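CRISPR-associated protein, Cse1 family (Acidimicrobium ferrooxidans, PDB 4H3T) probably serves as the large Cse1 subunit of a type I-E CRISPR Cascade complex, which takes part in defence against invading DNA. Local coordinates at residues A[265-270]-A[276-281]. The protein carries 1 engineered substitution. Numbering follows the deposited sequence.
Sequences IRLFPE and IVVPRV
Glu270 and Val277 form a hydrogen-bonded antiparallel pair near the turn of the hairpin made by strands 263-272 and 275-289. Glu270 N gives a bond of 2.8 Å to Val277 O, and Val277 N returns one of 2.9 Å to Glu270 O, almost straight at 175°. Further along, Phe268 N reaches Arg280 O at 3.0 Å, with the donor tilted 34° from the carbonyl plane. Between these points the pairing is irregular. Pro279 CD packs 3.3 Å from Phe268 O, and a water donates to that same carbonyl while accepting from Arg280 NE.

The face of Phe268, Glu270, Val277 and Arg280 is mixed in character. A bend at chi3 folds the arginine back, bringing NH2 to 3.7 Å from Phe268 CB; the guanidinium and ring planes lie 38° apart, and the ring edge meets Arg280 O and Val281 CA. Glu270 crosses Pro279 at about a right angle, though its OE1 is committed to a salt bridge with Arg272.

The apolar side is built by Ile265, Leu267, Val278 and Val281. Val281 CG2, anti to its own amide nitrogen, touches Ile265 CG2 and Leu267 CD2, while Val278 CG1 lies 3.9 Å from Leu267 CB. Helix 157-170 packs against this side through Ala160 and Leu164.

The direct backbone bonds therefore hold the hairpin on both sides of its irregular middle, where the water links the two strands, while the aliphatic side joins them to the helix.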
loop_
_atom_site.group_PDB
_atom_site.type_symbol
_atom_site.label_atom_id
_atom_site.label_comp_id
_atom_site.label_asym_id
_atom_site.label_seq_id
_atom_site.Cartn_x
_atom_site.Cartn_y
_atom_site.Cartn_z
ATOM N N ILE A 265 -1.064 23.646 4.230
ATOM C CA ILE A 265 0.357 23.805 3.913
ATOM C C ILE A 265 0.599 25.031 3.069
ATOM O O ILE A 265 -0.185 25.362 2.195
ATOM C CB ILE A 265 0.876 22.522 3.189
ATOM C CG1 ILE A 265 0.628 21.234 4.056
ATOM C CG2 ILE A 265 2.336 22.666 2.806
ATOM C CD1 ILE A 265 1.063 19.949 3.412
ATOM N N ARG A 266 1.726 25.657 3.296
ATOM C CA ARG A 266 2.179 26.762 2.466
ATOM C C ARG A 266 3.655 26.601 2.215
ATOM O O ARG A 266 4.433 26.459 3.196
ATOM C CB ARG A 266 1.885 28.121 3.131
ATOM C CG ARG A 266 2.374 29.317 2.309
ATOM C CD ARG A 266 1.891 30.605 2.930
ATOM N NE ARG A 266 2.438 31.746 2.206
ATOM C CZ ARG A 266 2.340 33.014 2.589
ATOM N NH1 ARG A 266 1.749 33.325 3.735
ATOM N NH2 ARG A 266 2.869 33.983 1.842
ATOM N N LEU A 267 4.042 26.594 0.916
ATOM C CA LEU A 267 5.472 26.580 0.495
ATOM C C LEU A 267 5.940 28.021 0.411
ATOM O O LEU A 267 5.157 28.889 0.045
ATOM C CB LEU A 267 5.673 25.928 -0.867
ATOM C CG LEU A 267 5.147 24.524 -1.058
ATOM C CD1 LEU A 267 5.298 24.077 -2.514
ATOM C CD2 LEU A 267 5.806 23.508 -0.146
ATOM N N PHE A 268 7.162 28.302 0.788
ATOM C CA PHE A 268 7.723 29.664 0.677
ATOM C C PHE A 268 8.844 29.637 -0.379
ATOM O O PHE A 268 9.984 29.414 -0.015
ATOM C CB PHE A 268 8.254 30.123 2.016
ATOM C CG PHE A 268 7.139 30.330 3.020
ATOM C CD1 PHE A 268 6.438 31.543 3.074
ATOM C CD2 PHE A 268 6.725 29.291 3.847
ATOM C CE1 PHE A 268 5.450 31.757 4.043
ATOM C CE2 PHE A 268 5.693 29.481 4.770
ATOM C CZ PHE A 268 5.033 30.702 4.836
ATOM N N PRO A 269 8.537 29.819 -1.668
ATOM C CA PRO A 269 9.612 29.738 -2.692
ATOM C C PRO A 269 10.543 30.970 -2.671
ATOM O O PRO A 269 10.160 32.034 -2.212
ATOM C CB PRO A 269 8.837 29.678 -4.008
ATOM C CG PRO A 269 7.563 30.509 -3.714
ATOM C CD PRO A 269 7.214 30.047 -2.297
ATOM N N GLU A 270 11.759 30.797 -3.178
ATOM C CA GLU A 270 12.752 31.869 -3.258
ATOM C C GLU A 270 13.503 31.737 -4.533
ATOM O O GLU A 270 13.861 30.610 -4.929
ATOM C CB GLU A 270 13.708 31.821 -2.058
ATOM C CG GLU A 270 14.842 32.819 -2.073
ATOM C CD GLU A 270 15.942 32.638 -1.039
ATOM O OE1 GLU A 270 15.981 31.566 -0.409
ATOM O OE2 GLU A 270 16.789 33.551 -0.888
ATOM N N ILE A 276 14.366 28.745 -9.073
ATOM C CA ILE A 276 13.372 28.867 -8.025
ATOM C C ILE A 276 13.572 27.646 -7.166
ATOM O O ILE A 276 13.607 26.532 -7.696
ATOM C CB ILE A 276 11.929 28.962 -8.577
ATOM C CG1 ILE A 276 11.732 30.168 -9.522
ATOM C CG2 ILE A 276 10.924 29.014 -7.377
ATOM C CD1 ILE A 276 10.403 29.967 -10.429
ATOM N N VAL A 277 13.687 27.823 -5.860
ATOM C CA VAL A 277 13.773 26.696 -4.939
ATOM C C VAL A 277 12.788 26.961 -3.814
ATOM O O VAL A 277 12.251 28.071 -3.699
ATOM C CB VAL A 277 15.210 26.444 -4.418
ATOM C CG1 VAL A 277 16.132 26.164 -5.596
ATOM C CG2 VAL A 277 15.717 27.629 -3.601
ATOM N N VAL A 278 12.593 25.938 -2.986
ATOM C CA VAL A 278 11.695 26.018 -1.824
ATOM C C VAL A 278 12.509 25.726 -0.560
ATOM O O VAL A 278 12.673 24.587 -0.237
ATOM C CB VAL A 278 10.472 25.060 -1.938
ATOM C CG1 VAL A 278 9.520 25.248 -0.768
ATOM C CG2 VAL A 278 9.724 25.234 -3.259
ATOM N N PRO A 279 12.976 26.735 0.170
ATOM C CA PRO A 279 13.772 26.463 1.395
ATOM C C PRO A 279 12.921 26.322 2.677
ATOM O O PRO A 279 13.417 25.847 3.698
ATOM C CB PRO A 279 14.672 27.689 1.495
ATOM C CG PRO A 279 13.944 28.748 0.838
ATOM C CD PRO A 279 13.028 28.161 -0.194
ATOM N N ARG A 280 11.672 26.828 2.682
ATOM C CA ARG A 280 10.855 26.847 3.885
ATOM C C ARG A 280 9.418 26.432 3.584
ATOM O O ARG A 280 8.941 26.604 2.457
ATOM C CB ARG A 280 10.871 28.262 4.523
ATOM C CG ARG A 280 12.242 28.752 5.027
ATOM C CD ARG A 280 12.124 30.174 5.640
ATOM N NE ARG A 280 11.479 31.110 4.694
ATOM C CZ ARG A 280 10.506 31.991 4.954
ATOM N NH1 ARG A 280 10.055 32.154 6.193
ATOM N NH2 ARG A 280 9.995 32.739 3.975
ATOM N N VAL A 281 8.710 25.962 4.637
ATOM C CA VAL A 281 7.344 25.463 4.534
ATOM C C VAL A 281 6.627 25.648 5.898
ATOM O O VAL A 281 7.275 25.626 6.954
ATOM C CB VAL A 281 7.298 23.962 4.075
ATOM C CG1 VAL A 281 7.880 23.030 5.143
ATOM C CG2 VAL A 281 5.872 23.544 3.745
HETATM O O HOH W 1 11.582 31.199 1.871
#